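Local coordinates for protein N-acetylmuramoyl-L-alanine amidase (PDB 7AGM) that probably hydrolyses, as a zinc-dependent amidase, the bond between N-acetylmuramoyl residues and L-alanine in bacterial peptidoglycan, at residues M9-P15 and P100-I106; T44-Y50 and N185-P189; F118-S124 and G161-S166; L127-Q131 and L171-P177; Q137-M142 and G211-F215. The contacts are given in a common frame with arbitrary orientation. Residue numbers count along the deposited sequence, not the author numbering.

Contact 1 (M9-P15 and P100-I106); sequences MIVFLDP and PHAIVSI
Strands 10-15 and 102-106 run parallel, 13° between directions and 4.6 Å apart at closest approach, in register Val11-Ala102, Phe12-Ile103, Leu13-Val104, Asp14-Ser105 and Pro15-Ile106. Backbone bonds alternate: Phe12 N to Ala102 O 3.0 Å, Val104 N to Phe12 O 3.0 Å, Asp14 N to Val104 O 2.9 Å and Ile106 N to Asp14 O 2.9 Å. At the start, Ile10 O accepts from both His101 N (2.8 Å) and Ala102 N (3.2 Å). The His101 side chain (chi1 m, chi2 96°) turns back so that ND1 accepts a hydrogen bond from Ile10 N at 3.0 Å, while Met9, chi1 m and chi2 t, lies over one ring face, its CE 4.1 Å from the centroid in an off-centre CH-pi contact. Side chains then alternate between two faces. Val11 (t), Leu13 (m, t), Ala102, Val104 (t) and Ile106 (m, t) share one, with Leu13 CD2 4.4 Å from Val104 CB. On the other, Ile103 (m, t) brings CG2 to 4.1 Å from CD2 at the edge of the Phe12 ring (chi1 t). Asp14 and Ser105, both chi1 t, join there through Ser105 OG to Asp14 OD2, 2.8 Å. These strands belong to the parallel part of the mixed amidase sheet, between strands 73-76 and 178-185. The buried Asp14 carboxylate is paired at both oxygens, OD2 with Ser105 and OD1 with Ser77 and Arg91, two residues before zinc ligand His107.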
# COMPACT_ATOMS: atom_id res chain seq x y z
N MET A 9 17.40 7.25 4.29
CA MET A 9 16.15 7.75 3.75
C MET A 9 14.98 7.18 4.54
O MET A 9 15.11 6.19 5.27
CB MET A 9 16.05 7.44 2.25
CG MET A 9 17.14 8.16 1.44
SD MET A 9 17.09 7.83 -0.33
CE MET A 9 15.87 9.01 -0.90
N ILE A 10 13.82 7.83 4.42
CA ILE A 10 12.68 7.60 5.30
C ILE A 10 11.51 7.06 4.50
O ILE A 10 11.08 7.69 3.52
CB ILE A 10 12.27 8.89 6.04
CG1 ILE A 10 13.46 9.49 6.79
CG2 ILE A 10 11.10 8.63 6.95
CD1 ILE A 10 13.26 10.93 7.15
N VAL A 11 10.97 5.92 4.93
CA VAL A 11 9.80 5.30 4.31
C VAL A 11 8.71 5.16 5.36
O VAL A 11 8.95 4.59 6.44
CB VAL A 11 10.15 3.93 3.71
CG1 VAL A 11 8.89 3.25 3.15
CG2 VAL A 11 11.23 4.06 2.64
N PHE A 12 7.52 5.66 5.05
CA PHE A 12 6.34 5.43 5.88
C PHE A 12 5.54 4.27 5.30
O PHE A 12 5.20 4.28 4.11
CB PHE A 12 5.47 6.69 5.94
CG PHE A 12 4.31 6.57 6.89
CD1 PHE A 12 4.48 6.78 8.26
CD2 PHE A 12 3.03 6.27 6.43
CE1 PHE A 12 3.41 6.68 9.14
CE2 PHE A 12 1.96 6.17 7.30
CZ PHE A 12 2.15 6.38 8.67
N LEU A 13 5.27 3.26 6.14
CA LEU A 13 4.58 2.04 5.74
C LEU A 13 3.20 2.02 6.36
O LEU A 13 3.05 2.23 7.57
CB LEU A 13 5.37 0.81 6.18
CG LEU A 13 6.74 0.65 5.53
CD1 LEU A 13 7.54 -0.46 6.23
CD2 LEU A 13 6.60 0.35 4.03
N ASP A 14 2.18 1.73 5.54
CA ASP A 14 0.79 1.73 5.97
C ASP A 14 0.12 0.41 5.64
O ASP A 14 -0.41 0.22 4.53
CB ASP A 14 0.02 2.90 5.34
CG ASP A 14 -1.47 2.81 5.58
OD1 ASP A 14 -1.87 2.41 6.69
OD2 ASP A 14 -2.24 3.16 4.65
N PRO A 15 0.11 -0.54 6.57
CA PRO A 15 -0.66 -1.77 6.36
C PRO A 15 -2.15 -1.47 6.47
O PRO A 15 -2.63 -1.05 7.52
CB PRO A 15 -0.17 -2.71 7.47
CG PRO A 15 0.39 -1.81 8.53
CD PRO A 15 0.80 -0.51 7.88
N PRO A 100 8.46 12.06 4.60
CA PRO A 100 9.27 10.93 4.16
C PRO A 100 9.69 11.07 2.70
O PRO A 100 9.16 11.88 1.94
CB PRO A 100 8.32 9.75 4.32
CG PRO A 100 6.98 10.34 4.07
CD PRO A 100 7.02 11.74 4.60
N HIS A 101 10.66 10.23 2.33
CA HIS A 101 11.04 10.11 0.93
C HIS A 101 10.10 9.21 0.14
O HIS A 101 10.03 9.34 -1.09
CB HIS A 101 12.48 9.60 0.83
CG HIS A 101 13.46 10.51 1.49
ND1 HIS A 101 13.91 10.31 2.78
CD2 HIS A 101 14.02 11.67 1.07
CE1 HIS A 101 14.74 11.28 3.11
NE2 HIS A 101 14.82 12.12 2.09
N ALA A 102 9.41 8.29 0.80
CA ALA A 102 8.46 7.42 0.12
C ALA A 102 7.42 6.95 1.12
O ALA A 102 7.73 6.72 2.29
CB ALA A 102 9.16 6.19 -0.48
N ILE A 103 6.19 6.82 0.65
CA ILE A 103 5.07 6.28 1.41
C ILE A 103 4.50 5.10 0.63
O ILE A 103 4.23 5.23 -0.56
CB ILE A 103 3.99 7.34 1.63
CG1 ILE A 103 4.57 8.57 2.34
CG2 ILE A 103 2.79 6.75 2.35
CD1 ILE A 103 3.70 9.85 2.18
N VAL A 104 4.32 3.97 1.30
CA VAL A 104 3.68 2.82 0.66
C VAL A 104 2.55 2.32 1.55
O VAL A 104 2.80 1.95 2.71
CB VAL A 104 4.66 1.67 0.34
CG1 VAL A 104 3.93 0.53 -0.37
CG2 VAL A 104 5.82 2.17 -0.51
N SER A 105 1.33 2.27 1.01
CA SER A 105 0.21 1.64 1.67
C SER A 105 -0.00 0.28 1.02
O SER A 105 0.06 0.16 -0.20
CB SER A 105 -1.04 2.51 1.52
OG SER A 105 -2.16 1.90 2.14
N ILE A 106 -0.18 -0.75 1.84
CA ILE A 106 -0.24 -2.13 1.37
C ILE A 106 -1.63 -2.69 1.63
O ILE A 106 -2.12 -2.64 2.77
CB ILE A 106 0.86 -2.99 2.02
CG1 ILE A 106 2.24 -2.46 1.60
CG2 ILE A 106 0.70 -4.44 1.60
CD1 ILE A 106 3.41 -3.23 2.20

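Contact 2 (T44-Y50 and N185-P189); sequences TATDDGY and NMKNP
Lys187 NZ donates to Ala45 O at 2.7 Å, the one direct hydrogen bond between these two irregular segments; chi1 and chi2 both m, then t and t, carry the amine there. Asp47 OD1 stays 4.3 Å from Lys187 NZ, and a water bridges them (2.6 Å to Asp47 OD1, 2.8 Å to Lys187 NZ). A second water links Asp47 N (2.9 Å) to Met186 O (2.7 Å). Each segment is folded by a type I turn, Thr46-Gly49 and Asn185-Asn188. Thr46 OG1 (chi1 p) gives to Asp48 OD2 at 2.6 Å and accepts from Tyr50 N at 2.9 Å; Asn185 OD1 takes Lys187 N at 2.9 Å, an Asx turn. Packing centres on Met186 (m, t, p), set beside Thr46 with CA atoms 4.7 Å apart: its SD lies 3.7 Å from Thr44 CG2, its CE 3.9 Å from Tyr50 CD2. The contact joins the loop entering helix 52-69, where Glu52 binds zinc and accepts from Thr44 N, to the turn between strand 178-185 and helix 189-196, whose N-cap is Asn188.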
# COMPACT_ATOMS: atom_id res chain seq x y z
N THR A 44 -11.36 -6.54 3.06
CA THR A 44 -11.95 -7.74 2.49
C THR A 44 -11.35 -8.97 3.16
O THR A 44 -10.66 -8.88 4.18
CB THR A 44 -11.84 -7.72 0.96
OG1 THR A 44 -12.63 -8.79 0.41
CG2 THR A 44 -10.39 -7.86 0.51
N ALA A 45 -11.64 -10.15 2.61
CA ALA A 45 -11.14 -11.41 3.15
C ALA A 45 -11.23 -12.45 2.06
O ALA A 45 -11.95 -12.29 1.06
CB ALA A 45 -11.96 -11.88 4.36
N THR A 46 -10.48 -13.53 2.25
CA THR A 46 -10.63 -14.68 1.36
C THR A 46 -12.02 -15.28 1.56
O THR A 46 -12.73 -14.97 2.52
CB THR A 46 -9.54 -15.73 1.61
OG1 THR A 46 -9.71 -16.32 2.91
CG2 THR A 46 -8.15 -15.09 1.53
N ASP A 47 -12.42 -16.15 0.63
CA ASP A 47 -13.73 -16.79 0.74
C ASP A 47 -13.89 -17.47 2.09
O ASP A 47 -14.97 -17.44 2.70
CB ASP A 47 -13.90 -17.82 -0.37
CG ASP A 47 -14.16 -17.19 -1.72
OD1 ASP A 47 -14.67 -16.05 -1.75
OD2 ASP A 47 -13.87 -17.84 -2.74
N ASP A 48 -12.82 -18.08 2.59
CA ASP A 48 -12.88 -18.81 3.85
C ASP A 48 -12.38 -18.01 5.04
O ASP A 48 -12.14 -18.59 6.11
CB ASP A 48 -12.17 -20.16 3.71
CG ASP A 48 -10.78 -20.04 3.16
OD1 ASP A 48 -10.17 -21.08 2.86
OD2 ASP A 48 -10.28 -18.90 3.04
N GLY A 49 -12.24 -16.69 4.90
CA GLY A 49 -12.19 -15.80 6.04
C GLY A 49 -10.83 -15.34 6.51
O GLY A 49 -10.74 -14.81 7.63
N TYR A 50 -9.78 -15.53 5.73
CA TYR A 50 -8.50 -14.93 6.09
C TYR A 50 -8.58 -13.44 5.77
O TYR A 50 -8.83 -13.09 4.61
CB TYR A 50 -7.35 -15.60 5.33
CG TYR A 50 -6.00 -14.97 5.61
CD1 TYR A 50 -5.41 -15.05 6.87
CD2 TYR A 50 -5.32 -14.31 4.60
CE1 TYR A 50 -4.16 -14.45 7.11
CE2 TYR A 50 -4.09 -13.72 4.83
CZ TYR A 50 -3.51 -13.80 6.09
OH TYR A 50 -2.29 -13.20 6.29
N ASN A 185 -6.00 -10.34 -5.50
CA ASN A 185 -7.43 -10.48 -5.28
C ASN A 185 -7.65 -11.59 -4.25
O ASN A 185 -7.39 -12.76 -4.54
CB ASN A 185 -8.11 -10.82 -6.60
CG ASN A 185 -9.61 -11.02 -6.46
OD1 ASN A 185 -10.19 -10.76 -5.40
ND2 ASN A 185 -10.25 -11.45 -7.55
N MET A 186 -8.14 -11.23 -3.07
CA MET A 186 -8.38 -12.23 -2.03
C MET A 186 -9.44 -13.24 -2.43
O MET A 186 -9.51 -14.32 -1.83
CB MET A 186 -8.79 -11.56 -0.71
CG MET A 186 -7.78 -10.54 -0.21
SD MET A 186 -7.85 -10.29 1.59
CE MET A 186 -6.74 -11.57 2.21
N LYS A 187 -10.28 -12.90 -3.41
CA LYS A 187 -11.33 -13.79 -3.88
C LYS A 187 -10.85 -14.76 -4.96
O LYS A 187 -11.62 -15.62 -5.38
CB LYS A 187 -12.51 -12.98 -4.41
CG LYS A 187 -13.04 -11.95 -3.43
CD LYS A 187 -13.53 -12.61 -2.16
CE LYS A 187 -14.12 -11.58 -1.21
NZ LYS A 187 -14.46 -12.19 0.11
N ASN A 188 -9.61 -14.63 -5.42
CA ASN A 188 -9.03 -15.50 -6.44
C ASN A 188 -8.28 -16.67 -5.78
O ASN A 188 -7.59 -16.46 -4.78
CB ASN A 188 -8.05 -14.71 -7.31
CG ASN A 188 -7.26 -15.59 -8.25
OD1 ASN A 188 -6.12 -15.95 -7.97
ND2 ASN A 188 -7.86 -15.94 -9.38
N PRO A 189 -8.40 -17.89 -6.31
CA PRO A 189 -7.74 -19.03 -5.65
C PRO A 189 -6.23 -18.95 -5.58
O PRO A 189 -5.64 -19.41 -4.59
CB PRO A 189 -8.22 -20.24 -6.47
CG PRO A 189 -9.54 -19.82 -7.03
CD PRO A 189 -9.40 -18.32 -7.30
O HOH W 1 -10.76 -16.67 -1.64
O HOH W 2 -16.13 -14.30 -0.48
O HOH W 3 -12.62 -18.12 -5.39

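Contact 3 (F118-S124 and G161-S166); sequences FHVLYSS and GLNPRS
Parallel strands 119-123 and 162-165 cross at -28°, 4.6 Å apart at closest approach, pairing Val120-Leu162, Leu121-Asn163, Tyr122-Pro164 and Ser123-Arg165. Val120 N to Gly161 O (2.8 Å), Arg165 N to Tyr122 O (2.9 Å) and Ser124 N to Arg165 O (2.9 Å) are sound; Asn163 N to Val120 O (2.9 Å) and Tyr122 N to Asn163 O (3.4 Å) are weak. Gly161, at phi 92°, sits where a CB would strike the Phe118 ring. Tyr122 (chi1 p) lays its ring against Pro164, whose CA stands 4.0 Å from the centroid, a CH-pi contact over the face; Leu162 CD2 is 4.4 Å from Val120 CB on this same side. Across the sheet, Arg165 (m, m, m) folds back so that NH1 donates to Asn163 OD1 at 2.8 Å, with Leu121 CD2 over a guanidinium face, 3.7 Å from Arg165 NH1. A water joins Arg165 NH1 (3.0 Å) to His119 NE2 (2.9 Å). Strand 162-165 is an outermost strand of the mixed sheet; strand 119-123 lies between it and antiparallel strand 178-185, with helix 134-148 over the Val120 and Tyr122 face.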
# COMPACT_ATOMS: atom_id res chain seq x y z
N PHE A 118 -1.70 -7.92 -9.34
CA PHE A 118 -1.50 -6.70 -8.57
C PHE A 118 -1.94 -5.46 -9.36
O PHE A 118 -1.97 -5.44 -10.59
CB PHE A 118 -0.02 -6.53 -8.18
CG PHE A 118 0.87 -6.12 -9.32
CD1 PHE A 118 1.01 -4.78 -9.67
CD2 PHE A 118 1.56 -7.07 -10.07
CE1 PHE A 118 1.81 -4.40 -10.74
CE2 PHE A 118 2.36 -6.70 -11.14
CZ PHE A 118 2.49 -5.35 -11.47
N HIS A 119 -2.25 -4.39 -8.62
CA HIS A 119 -2.30 -3.08 -9.24
C HIS A 119 -1.79 -2.02 -8.27
O HIS A 119 -1.91 -2.16 -7.04
CB HIS A 119 -3.66 -2.75 -9.91
CG HIS A 119 -4.85 -2.70 -8.99
ND1 HIS A 119 -5.32 -3.81 -8.33
CD2 HIS A 119 -5.69 -1.69 -8.68
CE1 HIS A 119 -6.39 -3.48 -7.62
NE2 HIS A 119 -6.63 -2.19 -7.82
N VAL A 120 -1.15 -1.00 -8.84
CA VAL A 120 -0.51 0.08 -8.08
C VAL A 120 -1.32 1.34 -8.32
O VAL A 120 -1.43 1.80 -9.46
CB VAL A 120 0.96 0.28 -8.47
CG1 VAL A 120 1.58 1.42 -7.65
CG2 VAL A 120 1.75 -1.02 -8.28
N LEU A 121 -1.88 1.89 -7.25
CA LEU A 121 -2.71 3.08 -7.30
C LEU A 121 -1.89 4.32 -7.00
O LEU A 121 -1.00 4.30 -6.14
CB LEU A 121 -3.86 3.00 -6.29
CG LEU A 121 -4.99 1.98 -6.49
CD1 LEU A 121 -4.52 0.52 -6.43
CD2 LEU A 121 -6.08 2.25 -5.47
N TYR A 122 -2.21 5.41 -7.68
CA TYR A 122 -1.57 6.69 -7.40
C TYR A 122 -2.58 7.80 -7.63
O TYR A 122 -3.50 7.67 -8.44
CB TYR A 122 -0.30 6.89 -8.23
CG TYR A 122 -0.51 6.87 -9.73
CD1 TYR A 122 -0.58 5.66 -10.42
CD2 TYR A 122 -0.62 8.06 -10.46
CE1 TYR A 122 -0.77 5.65 -11.80
CE2 TYR A 122 -0.80 8.05 -11.82
CZ TYR A 122 -0.88 6.85 -12.50
OH TYR A 122 -1.06 6.89 -13.86
N SER A 123 -2.39 8.91 -6.91
CA SER A 123 -3.33 10.02 -6.98
C SER A 123 -3.34 10.65 -8.36
O SER A 123 -2.30 11.06 -8.89
CB SER A 123 -2.97 11.08 -5.95
OG SER A 123 -3.92 12.14 -5.99
N SER A 124 -4.53 10.74 -8.94
CA SER A 124 -4.71 11.39 -10.23
C SER A 124 -6.16 11.85 -10.34
O SER A 124 -7.07 11.09 -10.02
CB SER A 124 -4.37 10.42 -11.36
OG SER A 124 -4.51 11.05 -12.62
N GLY A 161 -1.18 -3.01 -14.58
CA GLY A 161 -0.84 -2.93 -13.18
C GLY A 161 -0.76 -1.53 -12.62
O GLY A 161 -0.38 -1.37 -11.46
N LEU A 162 -1.08 -0.50 -13.41
CA LEU A 162 -1.15 0.88 -12.96
C LEU A 162 -2.61 1.32 -12.91
O LEU A 162 -3.41 0.95 -13.77
CB LEU A 162 -0.38 1.81 -13.90
CG LEU A 162 1.14 1.70 -13.82
CD1 LEU A 162 1.78 2.53 -14.93
CD2 LEU A 162 1.65 2.14 -12.44
N ASN A 163 -2.96 2.14 -11.91
CA ASN A 163 -4.35 2.48 -11.64
C ASN A 163 -4.41 3.90 -11.08
O ASN A 163 -4.42 4.10 -9.85
CB ASN A 163 -4.96 1.46 -10.68
CG ASN A 163 -6.46 1.59 -10.51
OD1 ASN A 163 -6.99 1.30 -9.43
ND2 ASN A 163 -7.17 2.00 -11.57
N PRO A 164 -4.43 4.91 -11.94
CA PRO A 164 -4.66 6.28 -11.46
C PRO A 164 -6.04 6.39 -10.81
O PRO A 164 -7.04 5.91 -11.35
CB PRO A 164 -4.57 7.14 -12.73
CG PRO A 164 -4.84 6.17 -13.86
CD PRO A 164 -4.29 4.85 -13.41
N ARG A 165 -6.08 7.02 -9.63
CA ARG A 165 -7.30 7.05 -8.84
C ARG A 165 -7.44 8.39 -8.13
O ARG A 165 -6.45 8.98 -7.69
CB ARG A 165 -7.29 5.94 -7.78
CG ARG A 165 -7.33 4.54 -8.36
CD ARG A 165 -8.73 4.18 -8.80
NE ARG A 165 -9.59 3.93 -7.66
CZ ARG A 165 -9.73 2.73 -7.08
NH1 ARG A 165 -9.07 1.68 -7.56
NH2 ARG A 165 -10.53 2.59 -6.03
N SER A 166 -8.69 8.85 -8.00
CA SER A 166 -8.99 10.10 -7.31
C SER A 166 -9.73 9.90 -6.00
O SER A 166 -9.96 10.87 -5.27
CB SER A 166 -9.80 11.04 -8.21
OG SER A 166 -11.10 10.54 -8.48
O HOH W 4 -8.86 -1.07 -6.37

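Contact 4 (L127-Q131 and L171-P177); sequences LNAAQ and LNLAQFP
Leu171, near the end of helix 169-173, turns its side chain to Leu121 and Leu180; the nearest backbones are Ala130 and Phe176, CA atoms 5.4 Å apart. Asn172 O accepts from Gln131 NE2 at 2.9 Å and touches Leu127 CD1 at 3.4 Å; its side chain turns elsewhere, to Ser166 O, Thr31 O and Arg33. Ala174, extended at psi 139°, offers its O to two amides, Gln131 NE2 at 3.0 Å and Asn128 ND2 at 3.1 Å. Gln175 points its side chain away, but its O lies 3.7 Å from Ala130 CB and reaches Ala130 N through a water, 3.2 Å from each. Phe176 C packs on Ala130 CB at 3.9 Å, leading to Pro177. On the facing segment, Gln131 (m, t) accepts at OE1 from Leu127 N (2.8 Å) and also bonds Ser123. Asn128 (chi1 p) takes Gln131 N at OD1, 2.9 Å. The arrangement is a side-chain-capped helix N-terminus, with Asn128 as N-cap, whose Asn128 and Gln131 amides bond carbonyls at the end of helix 169-173, on the way into strand 178-185.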
# COMPACT_ATOMS: atom_id res chain seq x y z
N LEU A 127 -2.76 16.69 -7.03
CA LEU A 127 -3.11 17.84 -6.21
C LEU A 127 -1.91 18.67 -5.78
O LEU A 127 -2.10 19.74 -5.19
CB LEU A 127 -3.90 17.40 -4.97
CG LEU A 127 -5.27 16.78 -5.28
CD1 LEU A 127 -5.85 16.14 -4.03
CD2 LEU A 127 -6.22 17.83 -5.83
N ASN A 128 -0.70 18.22 -6.08
CA ASN A 128 0.53 18.92 -5.71
C ASN A 128 1.67 18.34 -6.54
O ASN A 128 1.49 17.40 -7.32
CB ASN A 128 0.80 18.85 -4.20
CG ASN A 128 0.88 17.42 -3.68
OD1 ASN A 128 1.54 16.57 -4.28
ND2 ASN A 128 0.21 17.15 -2.57
N ALA A 129 2.87 18.89 -6.34
CA ALA A 129 4.02 18.52 -7.15
C ALA A 129 4.47 17.08 -6.88
O ALA A 129 4.91 16.39 -7.81
CB ALA A 129 5.19 19.48 -6.91
N ALA A 130 4.39 16.63 -5.63
CA ALA A 130 4.75 15.24 -5.35
C ALA A 130 3.86 14.29 -6.13
O ALA A 130 4.33 13.31 -6.72
CB ALA A 130 4.65 14.94 -3.86
N GLN A 131 2.56 14.60 -6.19
CA GLN A 131 1.62 13.73 -6.88
C GLN A 131 1.79 13.78 -8.39
O GLN A 131 1.56 12.78 -9.07
CB GLN A 131 0.19 14.11 -6.50
CG GLN A 131 -0.11 13.86 -5.03
CD GLN A 131 -1.53 14.19 -4.64
OE1 GLN A 131 -2.41 14.34 -5.49
NE2 GLN A 131 -1.76 14.33 -3.34
N LEU A 171 -3.96 8.72 -0.61
CA LEU A 171 -3.22 9.22 -1.77
C LEU A 171 -3.51 10.69 -2.02
O LEU A 171 -2.59 11.48 -2.25
CB LEU A 171 -3.57 8.38 -3.00
CG LEU A 171 -3.03 6.94 -2.97
CD1 LEU A 171 -3.58 6.16 -4.16
CD2 LEU A 171 -1.52 6.87 -2.95
N ASN A 172 -4.79 11.09 -1.95
CA ASN A 172 -5.13 12.48 -2.22
C ASN A 172 -4.43 13.42 -1.25
O ASN A 172 -4.04 14.54 -1.61
CB ASN A 172 -6.64 12.69 -2.07
CG ASN A 172 -7.44 11.93 -3.09
OD1 ASN A 172 -6.94 11.56 -4.15
ND2 ASN A 172 -8.72 11.74 -2.80
N LEU A 173 -4.29 13.00 0.00
CA LEU A 173 -3.81 13.91 1.04
C LEU A 173 -2.29 13.89 1.20
O LEU A 173 -1.76 14.75 1.92
CB LEU A 173 -4.49 13.59 2.38
CG LEU A 173 -6.00 13.86 2.44
CD1 LEU A 173 -6.65 13.16 3.63
CD2 LEU A 173 -6.27 15.36 2.48
N ALA A 174 -1.60 12.96 0.56
CA ALA A 174 -0.15 12.88 0.70
C ALA A 174 0.53 14.07 0.04
O ALA A 174 0.16 14.49 -1.07
CB ALA A 174 0.38 11.59 0.07
N GLN A 175 1.56 14.59 0.71
CA GLN A 175 2.36 15.70 0.22
C GLN A 175 3.79 15.28 -0.10
O GLN A 175 4.64 16.14 -0.38
CB GLN A 175 2.33 16.86 1.22
CG GLN A 175 0.91 17.35 1.53
CD GLN A 175 0.89 18.41 2.61
OE1 GLN A 175 1.93 18.91 3.03
NE2 GLN A 175 -0.31 18.75 3.08
N PHE A 176 4.05 13.97 -0.09
CA PHE A 176 5.34 13.35 -0.35
C PHE A 176 5.06 12.13 -1.21
O PHE A 176 3.91 11.71 -1.32
CB PHE A 176 6.00 12.98 0.99
CG PHE A 176 6.21 14.19 1.85
CD1 PHE A 176 5.22 14.62 2.72
CD2 PHE A 176 7.35 14.96 1.70
CE1 PHE A 176 5.38 15.79 3.45
CE2 PHE A 176 7.51 16.13 2.43
CZ PHE A 176 6.53 16.54 3.30
N PRO A 177 6.08 11.56 -1.86
CA PRO A 177 5.82 10.50 -2.84
C PRO A 177 5.09 9.32 -2.19
O PRO A 177 5.47 8.86 -1.11
CB PRO A 177 7.22 10.10 -3.31
CG PRO A 177 8.02 11.34 -3.12
CD PRO A 177 7.49 11.96 -1.86
O HOH W 5 4.11 18.07 -2.82

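Contact 5 (Q137-M142 and G211-F215); sequences QFAKVM and GIAGF
Helices 137-142 and 211-215 meet in an oblique, roughly antiparallel crossing at 132° with axes 8.6 Å apart, and no hydrogen bond joins them. Closeness comes from Gly211: its CA meets Met142 SD at 4.0 Å and the two residues' CA atoms are 4.2 Å apart, whereas a CB here would clash with that sulfur. Into the hollow along Gly211 and Gly214 fits the Val141 side chain (chi1 t), its CG1 3.6 Å from Gly211 O, 4.0 Å from Gly214 C and 3.7 Å from Phe215 N. Met142 (t, p, p) curls round the glycine so that CE reaches Ile212 CG1 at 3.9 Å. At the other end Phe138 and Phe215, both chi1 t, lie in an offset stack, centroids 4.2 Å apart and planes at 13°, with Phe138 CB over the Phe215 face, 3.7 Å from its centroid. The far rim of Phe138 meets Ile212, CZ to CG1 4.3 Å. Both helices rest on one face of the central sheet: Phe138 and Ile212 press on Val104, Met142 on Val120 and Val181, Ala139 on Val120 and Tyr122, while Phe215 reaches Pro177.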
# COMPACT_ATOMS: atom_id res chain seq x y z
N GLN A 137 6.38 8.49 -11.03
CA GLN A 137 7.58 7.70 -11.24
C GLN A 137 7.64 6.52 -10.27
O GLN A 137 8.01 5.40 -10.66
CB GLN A 137 8.82 8.59 -11.11
CG GLN A 137 8.88 9.68 -12.17
CD GLN A 137 9.89 10.77 -11.85
OE1 GLN A 137 10.58 10.71 -10.83
NE2 GLN A 137 9.97 11.77 -12.71
N PHE A 138 7.30 6.76 -9.01
CA PHE A 138 7.28 5.69 -8.01
C PHE A 138 6.31 4.59 -8.43
O PHE A 138 6.64 3.40 -8.36
CB PHE A 138 6.86 6.31 -6.67
CG PHE A 138 7.08 5.42 -5.46
CD1 PHE A 138 7.78 4.21 -5.53
CD2 PHE A 138 6.58 5.83 -4.23
CE1 PHE A 138 7.97 3.42 -4.37
CE2 PHE A 138 6.76 5.05 -3.08
CZ PHE A 138 7.46 3.85 -3.16
N ALA A 139 5.11 4.97 -8.88
CA ALA A 139 4.14 3.97 -9.31
C ALA A 139 4.71 3.09 -10.41
O ALA A 139 4.55 1.86 -10.38
CB ALA A 139 2.84 4.63 -9.76
N LYS A 140 5.43 3.69 -11.36
CA LYS A 140 6.00 2.92 -12.46
C LYS A 140 7.11 1.99 -11.98
O LYS A 140 7.16 0.82 -12.39
CB LYS A 140 6.50 3.86 -13.56
CG LYS A 140 5.40 4.72 -14.17
CD LYS A 140 5.94 5.59 -15.30
CE LYS A 140 4.83 6.41 -15.93
NZ LYS A 140 5.32 7.24 -17.07
N VAL A 141 8.00 2.48 -11.12
CA VAL A 141 9.06 1.63 -10.59
C VAL A 141 8.47 0.47 -9.81
O VAL A 141 8.90 -0.69 -9.94
CB VAL A 141 10.03 2.46 -9.73
CG1 VAL A 141 11.06 1.55 -9.07
CG2 VAL A 141 10.72 3.56 -10.55
N MET A 142 7.46 0.75 -8.98
CA MET A 142 6.83 -0.29 -8.18
C MET A 142 6.15 -1.33 -9.07
O MET A 142 6.32 -2.54 -8.89
CB MET A 142 5.83 0.34 -7.22
CG MET A 142 5.11 -0.68 -6.33
SD MET A 142 6.20 -1.50 -5.15
CE MET A 142 6.43 -0.20 -3.94
N GLY A 211 10.76 -2.49 -5.32
CA GLY A 211 10.16 -1.24 -5.79
C GLY A 211 10.57 -0.04 -4.96
O GLY A 211 10.89 1.03 -5.50
N ILE A 212 10.53 -0.18 -3.63
CA ILE A 212 10.91 0.93 -2.74
C ILE A 212 12.37 1.29 -2.93
O ILE A 212 12.71 2.47 -3.11
CB ILE A 212 10.59 0.58 -1.28
CG1 ILE A 212 9.09 0.39 -1.10
CG2 ILE A 212 11.16 1.65 -0.34
CD1 ILE A 212 8.71 -0.08 0.31
N ALA A 213 13.26 0.29 -2.90
CA ALA A 213 14.69 0.56 -3.01
C ALA A 213 15.03 1.16 -4.37
O ALA A 213 15.86 2.08 -4.45
CB ALA A 213 15.48 -0.73 -2.78
N GLY A 214 14.40 0.67 -5.43
CA GLY A 214 14.64 1.23 -6.75
C GLY A 214 14.22 2.68 -6.85
O GLY A 214 14.93 3.51 -7.43
N PHE A 215 13.06 3.01 -6.27
CA PHE A 215 12.61 4.40 -6.28
C PHE A 215 13.52 5.28 -5.43
O PHE A 215 13.91 6.38 -5.85
CB PHE A 215 11.16 4.51 -5.81
CG PHE A 215 10.68 5.93 -5.70
CD1 PHE A 215 10.50 6.71 -6.84
CD2 PHE A 215 10.42 6.50 -4.46
CE1 PHE A 215 10.07 8.03 -6.74
CE2 PHE A 215 9.97 7.82 -4.35
CZ PHE A 215 9.80 8.58 -5.50

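How the contacts relate
Contacts 1 and 3 are two parallel pairings in the same mixed sheet, centres 16 Å apart, separated by strand 178-185. Contact 5 lies against both: Phe138 CZ is 3.5 Å from Val104 CG2, and Ala139 CB is 3.6 Å from Tyr122 CD1. Contact 4 joins contacts 1 and 3 where the chain enters strand 178-185 and leaves strand 119-123, through probable hydrogen bonds Ile103 N to Pro177 O (2.8 Å) and Ser123 OG to Gln131 OE1 (2.7 Å). Contact 2 touches none of the others, its centre 25 Å from that of contact 1. Yet contacts 1, 2 and 3 all approach the zinc held by His17, Glu52 and His107: the side chains of Ser105, Thr44 and Leu121 are about 7, 6 and 9 Å from the metal.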